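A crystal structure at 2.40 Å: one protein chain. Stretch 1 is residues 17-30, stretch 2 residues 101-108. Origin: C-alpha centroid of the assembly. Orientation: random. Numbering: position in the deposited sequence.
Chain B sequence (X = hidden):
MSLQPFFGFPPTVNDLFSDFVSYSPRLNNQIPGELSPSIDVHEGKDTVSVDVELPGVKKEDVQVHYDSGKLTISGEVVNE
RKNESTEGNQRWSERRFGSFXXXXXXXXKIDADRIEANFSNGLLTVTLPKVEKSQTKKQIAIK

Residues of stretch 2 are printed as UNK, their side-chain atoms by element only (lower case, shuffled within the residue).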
ATOM      1  N   PHE B  17      14.113  11.919  -2.080  1.00 58.51           N
ATOM      2  CA  PHE B  17      14.008  11.150  -3.311  1.00 58.72           C
ATOM      3  C   PHE B  17      15.344  11.062  -4.052  1.00 54.92           C
ATOM      4  O   PHE B  17      15.645  10.046  -4.674  1.00 55.28           O
ATOM      5  CB  PHE B  17      12.949  11.760  -4.218  1.00 66.40           C
ATOM      6  CG  PHE B  17      11.659  11.003  -4.232  1.00 65.33           C
ATOM      7  CD1 PHE B  17      11.622   9.680  -4.642  1.00 74.48           C
ATOM      8  CD2 PHE B  17      10.479  11.617  -3.854  1.00 61.02           C
ATOM      9  CE1 PHE B  17      10.433   8.985  -4.669  1.00 70.79           C
ATOM     10  CE2 PHE B  17       9.287  10.925  -3.880  1.00 61.50           C
ATOM     11  CZ  PHE B  17       9.266   9.609  -4.287  1.00 60.28           C
ATOM     12  N   SER B  18      16.137  12.130  -3.994  1.00 58.00           N
ATOM     13  CA  SER B  18      17.455  12.132  -4.630  1.00 53.75           C
ATOM     14  C   SER B  18      18.366  11.095  -3.977  1.00 54.76           C
ATOM     15  O   SER B  18      19.013  10.317  -4.665  1.00 45.38           O
ATOM     16  CB  SER B  18      18.094  13.525  -4.572  1.00 53.91           C
ATOM     17  OG  SER B  18      19.346  13.552  -5.236  1.00 53.77           O
ATOM     18  N   ASP B  19      18.400  11.088  -2.648  1.00 50.46           N
ATOM     19  CA  ASP B  19      19.167  10.111  -1.879  1.00 38.19           C
ATOM     20  C   ASP B  19      18.711   8.691  -2.169  1.00 46.61           C
ATOM     21  O   ASP B  19      19.533   7.806  -2.408  1.00 39.90           O
ATOM     22  CB  ASP B  19      19.035  10.380  -0.378  1.00 36.04           C
ATOM     23  CG  ASP B  19      20.019  11.417   0.121  1.00 45.82           C
ATOM     24  OD1 ASP B  19      20.704  12.041  -0.715  1.00 44.91           O
ATOM     25  OD2 ASP B  19      20.100  11.613   1.353  1.00 41.34           O
ATOM     26  N   PHE B  20      17.397   8.475  -2.128  1.00 50.02           N
ATOM     27  CA  PHE B  20      16.845   7.157  -2.421  1.00 51.74           C
ATOM     28  C   PHE B  20      17.270   6.668  -3.795  1.00 44.52           C
ATOM     29  O   PHE B  20      17.837   5.585  -3.938  1.00 48.22           O
ATOM     30  CB  PHE B  20      15.321   7.168  -2.364  1.00 55.52           C
ATOM     31  CG  PHE B  20      14.704   5.826  -2.638  1.00 51.76           C
ATOM     32  CD1 PHE B  20      15.085   4.720  -1.900  1.00 61.37           C
ATOM     33  CD2 PHE B  20      13.745   5.670  -3.625  1.00 52.95           C
ATOM     34  CE1 PHE B  20      14.531   3.482  -2.143  1.00 60.43           C
ATOM     35  CE2 PHE B  20      13.183   4.431  -3.871  1.00 60.39           C
ATOM     36  CZ  PHE B  20      13.577   3.335  -3.126  1.00 61.04           C
ATOM     37  N   VAL B  21      16.989   7.484  -4.803  1.00 36.61           N
ATOM     38  CA  VAL B  21      17.195   7.099  -6.191  1.00 39.70           C
ATOM     39  C   VAL B  21      18.681   7.022  -6.530  1.00 41.41           C
ATOM     40  O   VAL B  21      19.078   6.375  -7.499  1.00 43.01           O
ATOM     41  CB  VAL B  21      16.471   8.079  -7.146  1.00 46.63           C
ATOM     42  CG1 VAL B  21      17.296   9.341  -7.362  1.00 43.03           C
ATOM     43  CG2 VAL B  21      16.172   7.409  -8.463  1.00 49.93           C
ATOM     44  N   SER B  22      19.501   7.672  -5.711  1.00 41.93           N
ATOM     45  CA  SER B  22      20.943   7.665  -5.906  1.00 41.16           C
ATOM     46  C   SER B  22      21.572   6.414  -5.312  1.00 43.94           C
ATOM     47  O   SER B  22      22.150   5.595  -6.027  1.00 43.80           O
ATOM     48  CB  SER B  22      21.581   8.904  -5.274  1.00 39.31           C
ATOM     49  OG  SER B  22      21.181  10.087  -5.944  1.00 44.49           O
ATOM     50  N   TYR B  23      21.456   6.279  -3.995  1.00 36.68           N
ATOM     51  CA  TYR B  23      22.225   5.284  -3.255  1.00 32.76           C
ATOM     52  C   TYR B  23      21.583   3.904  -3.077  1.00 37.08           C
ATOM     53  O   TYR B  23      22.271   2.960  -2.693  1.00 42.10           O
ATOM     54  CB  TYR B  23      22.593   5.851  -1.884  1.00 28.05           C
ATOM     55  CG  TYR B  23      23.206   7.230  -1.949  1.00 37.71           C
ATOM     56  CD1 TYR B  23      22.722   8.263  -1.158  1.00 40.71           C
ATOM     57  CD2 TYR B  23      24.272   7.498  -2.799  1.00 39.41           C
ATOM     58  CE1 TYR B  23      23.278   9.524  -1.214  1.00 42.21           C
ATOM     59  CE2 TYR B  23      24.836   8.757  -2.860  1.00 32.26           C
ATOM     60  CZ  TYR B  23      24.336   9.766  -2.065  1.00 34.34           C
ATOM     61  OH  TYR B  23      24.894  11.023  -2.120  1.00 42.90           O
ATOM     62  N   SER B  24      20.290   3.768  -3.355  1.00 43.12           N
ATOM     63  CA  SER B  24      19.624   2.486  -3.110  1.00 41.44           C
ATOM     64  C   SER B  24      20.045   1.429  -4.128  1.00 33.67           C
ATOM     65  O   SER B  24      19.926   1.640  -5.335  1.00 40.83           O
ATOM     66  CB  SER B  24      18.098   2.631  -3.065  1.00 38.54           C
ATOM     67  OG  SER B  24      17.581   3.079  -4.303  1.00 44.57           O
ATOM     68  N   PRO B  25      20.538   0.283  -3.633  1.00 47.07           N
ATOM     69  CA  PRO B  25      21.143  -0.776  -4.448  1.00 49.06           C
ATOM     70  C   PRO B  25      20.159  -1.396  -5.434  1.00 55.47           C
ATOM     71  O   PRO B  25      20.547  -1.765  -6.541  1.00 61.81           O
ATOM     72  CB  PRO B  25      21.569  -1.815  -3.406  1.00 43.08           C
ATOM     73  CG  PRO B  25      20.656  -1.590  -2.255  1.00 43.89           C
ATOM     74  CD  PRO B  25      20.432  -0.108  -2.216  1.00 45.39           C
ATOM     75  N   ARG B  26      18.900  -1.502  -5.029  1.00 57.21           N
ATOM     76  CA  ARG B  26      17.868  -2.089  -5.874  1.00 59.36           C
ATOM     77  C   ARG B  26      17.520  -1.192  -7.059  1.00 60.32           C
ATOM     78  O   ARG B  26      17.010  -1.664  -8.074  1.00 69.92           O
ATOM     79  CB  ARG B  26      16.615  -2.378  -5.047  1.00 59.82           C
ATOM     80  CG  ARG B  26      16.483  -1.505  -3.807  1.00 65.53           C
ATOM     81  CD  ARG B  26      16.547  -2.345  -2.541  1.00 75.36           C
ATOM     82  NE  ARG B  26      17.202  -1.640  -1.443  1.00 81.74           N
ATOM     83  CZ  ARG B  26      16.758  -1.622  -0.190  1.00 86.20           C
ATOM     84  NH1 ARG B  26      15.645  -2.267   0.133  1.00 84.07           N
ATOM     85  NH2 ARG B  26      17.427  -0.956   0.742  1.00 72.45           N
ATOM     86  N   LEU B  27      17.799   0.101  -6.925  1.00 59.04           N
ATOM     87  CA  LEU B  27      17.403   1.071  -7.942  1.00 56.01           C
ATOM     88  C   LEU B  27      18.517   1.382  -8.943  1.00 59.23           C
ATOM     89  O   LEU B  27      18.334   2.195  -9.849  1.00 72.62           O
ATOM     90  CB  LEU B  27      16.900   2.356  -7.280  1.00 55.06           C
ATOM     91  CG  LEU B  27      15.860   3.175  -8.043  1.00 43.67           C
ATOM     92  CD1 LEU B  27      14.799   2.263  -8.616  1.00 49.10           C
ATOM     93  CD2 LEU B  27      15.226   4.198  -7.121  1.00 46.40           C
ATOM     94  N   ASN B  28      19.671   0.745  -8.776  1.00 66.94           N
ATOM     95  CA  ASN B  28      20.764   0.909  -9.728  1.00 68.47           C
ATOM     96  C   ASN B  28      21.336  -0.414 -10.222  1.00 74.77           C
ATOM     97  O   ASN B  28      21.959  -1.144  -9.452  1.00 83.32           O
ATOM     98  CB  ASN B  28      21.895   1.732  -9.107  1.00 62.16           C
ATOM     99  CG  ASN B  28      21.526   3.188  -8.911  1.00 59.21           C
ATOM    100  OD1 ASN B  28      20.880   3.549  -7.928  1.00 57.30           O
ATOM    101  ND2 ASN B  28      21.950   4.036  -9.841  1.00 55.43           N
ATOM    102  N   ASN B  29      21.121  -0.708 -11.503  1.00 71.08           N
ATOM    103  CA  ASN B  29      21.838  -1.769 -12.215  1.00 81.51           C
ATOM    104  C   ASN B  29      21.984  -3.089 -11.449  1.00 81.89           C
ATOM    105  O   ASN B  29      23.069  -3.670 -11.399  1.00 78.81           O
ATOM    106  CB  ASN B  29      23.216  -1.255 -12.657  1.00 79.44           C
ATOM    107  CG  ASN B  29      23.894  -2.172 -13.661  1.00 86.93           C
ATOM    108  OD1 ASN B  29      23.238  -2.944 -14.360  1.00 94.47           O
ATOM    109  ND2 ASN B  29      25.219  -2.097 -13.725  1.00 72.49           N
ATOM    110  N   GLN B  30      20.905  -3.559 -10.833  1.00 81.78           N
ATOM    111  CA  GLN B  30      20.988  -4.799 -10.067  1.00 89.37           C
ATOM    112  C   GLN B  30      21.119  -6.003 -10.994  1.00 92.66           C
ATOM    113  O   GLN B  30      20.476  -6.070 -12.041  1.00 95.06           O
ATOM    114  CB  GLN B  30      19.804  -4.951  -9.109  1.00 90.37           C
ATOM    115  CG  GLN B  30      19.954  -6.088  -8.094  1.00 91.50           C
ATOM    116  CD  GLN B  30      21.038  -5.840  -7.050  1.00 92.26           C
ATOM    117  OE1 GLN B  30      21.763  -4.846  -7.101  1.00 83.36           O
ATOM    118  NE2 GLN B  30      21.146  -6.753  -6.090  1.00 80.28           N
ATOM    119  N   UNK B 101      29.219  -6.078  -7.771  1.00 31.88           N
ATOM    120  CA  UNK B 101      29.141  -4.797  -8.455  1.00 38.80           C
ATOM    121  C   UNK B 101      28.184  -3.873  -7.714  1.00 46.82           C
ATOM    122  O   UNK B 101      27.089  -4.279  -7.324  1.00 48.33           O
ATOM    123  o   UNK B 101      28.965  -3.820 -10.676  1.00 49.41           O
ATOM    124  c   UNK B 101      28.692  -4.979  -9.907  1.00 36.57           C
ATOM    125  N   UNK B 102      28.608  -2.631  -7.516  1.00 35.66           N
ATOM    126  CA  UNK B 102      27.783  -1.631  -6.858  1.00 35.44           C
ATOM    127  C   UNK B 102      27.860  -0.322  -7.629  1.00 35.84           C
ATOM    128  O   UNK B 102      28.936   0.258  -7.783  1.00 29.86           O
ATOM    129  c   UNK B 102      28.239  -1.420  -5.412  1.00 36.48           C
ATOM    130  c   UNK B 102      24.911  -0.102  -2.339  1.00 32.26           C
ATOM    131  n   UNK B 102      25.471  -1.048  -1.599  1.00 31.03           N
ATOM    132  n   UNK B 102      25.132  -0.059  -3.649  1.00 31.11           N
ATOM    133  n   UNK B 102      24.124   0.799  -1.768  1.00 27.43           N
ATOM    134  c   UNK B 102      27.378  -0.447  -4.614  1.00 34.70           C
ATOM    135  c   UNK B 102      25.979  -1.001  -4.375  1.00 30.03           C
ATOM    136  N   UNK B 103      26.715   0.135  -8.120  1.00 36.19           N
ATOM    137  CA  UNK B 103      26.652   1.395  -8.843  1.00 36.28           C
ATOM    138  C   UNK B 103      25.789   2.388  -8.082  1.00 34.38           C
ATOM    139  O   UNK B 103      24.662   2.080  -7.701  1.00 39.33           O
ATOM    140  o   UNK B 103      26.780   0.178 -10.944  1.00 46.44           O
ATOM    141  c   UNK B 103      26.068   1.213 -10.255  1.00 28.71           C
ATOM    142  c   UNK B 103      26.174   2.508 -11.044  1.00 41.93           C
ATOM    143  N   UNK B 104      26.326   3.579  -7.845  1.00 32.34           N
ATOM    144  CA  UNK B 104      25.532   4.649  -7.258  1.00 38.62           C
ATOM    145  C   UNK B 104      25.583   5.895  -8.132  1.00 47.34           C
ATOM    146  O   UNK B 104      26.634   6.253  -8.665  1.00 46.36           O
ATOM    147  c   UNK B 104      25.718   3.826  -4.881  1.00 37.99           C
ATOM    148  c   UNK B 104      27.453   5.400  -5.782  1.00 34.38           C
ATOM    149  c   UNK B 104      25.977   4.997  -5.818  1.00 34.60           C
ATOM    150  c   UNK B 104      27.918   5.881  -4.422  1.00 29.74           C
ATOM    151  N   UNK B 105      24.437   6.543  -8.296  1.00 49.61           N
ATOM    152  CA  UNK B 105      24.385   7.801  -9.019  1.00 52.70           C
ATOM    153  C   UNK B 105      24.695   8.918  -8.038  1.00 52.13           C
ATOM    154  O   UNK B 105      23.974   9.109  -7.067  1.00 52.43           O
ATOM    155  c   UNK B 105      22.992   8.040  -9.629  1.00 39.73           C
ATOM    156  c   UNK B 105      22.973   9.337 -10.419  1.00 54.38           C
ATOM    157  o   UNK B 105      22.651   6.950 -10.494  1.00 45.78           O
ATOM    158  N   UNK B 106      25.773   9.654  -8.276  1.00 54.45           N
ATOM    159  CA  UNK B 106      26.137  10.732  -7.365  1.00 55.91           C
ATOM    160  C   UNK B 106      25.414  12.033  -7.718  1.00 62.49           C
ATOM    161  O   UNK B 106      25.491  12.508  -8.850  1.00 52.36           O
ATOM    162  c   UNK B 106      28.540  12.159  -9.326  1.00 67.01           C
ATOM    163  c   UNK B 106      28.277   9.893  -6.345  1.00 59.93           C
ATOM    164  c   UNK B 106      28.313  10.826  -8.656  1.00 55.33           C
ATOM    165  c   UNK B 106      27.667  10.930  -7.274  1.00 54.68           C
ATOM    166  N   UNK B 107      24.682  12.595  -6.746  1.00 61.64           N
ATOM    167  CA  UNK B 107      23.868  13.793  -6.958  1.00 59.05           C
ATOM    168  C   UNK B 107      24.652  15.073  -6.706  1.00 64.61           C
ATOM    169  O   UNK B 107      24.208  15.923  -5.933  1.00 67.84           O
ATOM    170  c   UNK B 107      24.594  12.133  -5.354  1.00 56.98           C
ATOM    171  c   UNK B 107      22.760  13.650  -5.904  1.00 62.17           C
ATOM    172  c   UNK B 107      23.191  12.497  -4.989  1.00 59.53           C
ATOM    173  N   UNK B 108      25.803  15.208  -7.355  1.00 60.01           N
ATOM    174  CA  UNK B 108      26.613  16.411  -7.230  1.00 59.23           C
ATOM    175  C   UNK B 108      27.548  16.555  -8.422  1.00 61.92           C
ATOM    176  O   UNK B 108      27.850  15.579  -9.107  1.00 67.75           O
ATOM    177  c   UNK B 108      27.407  16.384  -5.934  1.00 48.37           C
TER

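Position 101 carries two side-chain atoms, one carbon and then one oxygen at its end. Its CA-to-CB bond points toward stretch 1, yet the side chain comes no nearer than 5.1 Å. A single CB bearing a lone oxygen identifies Ser101.

Position 102 has seven side-chain atoms: three carbons in an unbranched run, a nitrogen, then a carbon carrying two more nitrogens. That planar CN3 end is a guanidinium, so the residue is Arg102. Its CA-to-CB bond points away from stretch 1, but the chain, with chi2 at 67° (p), brings its end back to the other stretch. NH2 donates a hydrogen bond to Tyr23 O at 3.0 Å with an N-H...acceptor angle of 153°, and that oxygen lies near the guanidinium plane, where the N-H bonds point. Pro25 CB lies over one face of the group, and Pro25 CD is 3.8 Å from Arg102 NH2.

Position 103 shows three side-chain atoms, with the first carbon bearing one oxygen and one carbon. Branching at CB with a hydroxyl gives Thr103. Its CB points toward stretch 1 and lies 4.4 Å from Asn28 CB, which is closer still, at 3.1 Å, to the backbone atom Thr103 O. Asn29 ND2 stands 3.9 Å from Thr103 OG1, a hydroxyl hydrogen-bonded elsewhere in the structure.

Position 104 holds four carbons, forked at the first, with one arm two carbons long. This is Ile104, directed sideways. Its CB lies at the edge of the Tyr23 ring, near the ring plane, 4.3 Å from Tyr23 CD2; its CG2 is 4.1 Å from Tyr23 CA.

Position 105 repeats the pattern of one carbon carrying an oxygen and a carbon, and is Thr105. It points toward stretch 1, and Thr105 OG1 is 3.1 Å from Asn28 ND2 as modelled, although the orientation of that amide is uncertain. On the backbone, Thr105 N donates a weak hydrogen bond to Ser22 O at 3.4 Å, while Thr105 O sits 3.0 Å from Ser22 CB.

Position 106 again has four carbons forked at the first, one arm being two carbons long. It is Ile106, pointing away, with its side chain no nearer than 5.0 Å.

Position 107 has three carbons closing a ring onto the backbone N, hence Pro107. Its CG is 3.3 Å from Ser22 OG, its CB 3.5 Å from Ser18 OG, and its CD 3.4 Å from Tyr23 OH.

Position 108 has one side-chain carbon, which defines Ala108; it lies out of reach.

The contact sets helix 17-23 against strand 101-105 at a closest axial approach of 6.7 Å, running roughly antiparallel at 153°, and buries 563 Å² in total. Two carbonyls at the helix end, those of Ser22 and Tyr23, accept the bonds from Thr105 N and Arg102 NH2. Around them, Asn28 packs on Thr103, while Tyr23 makes apolar contacts with Ile104 and Pro107.

Stretch 2, residues 101-108: SRTITIPA
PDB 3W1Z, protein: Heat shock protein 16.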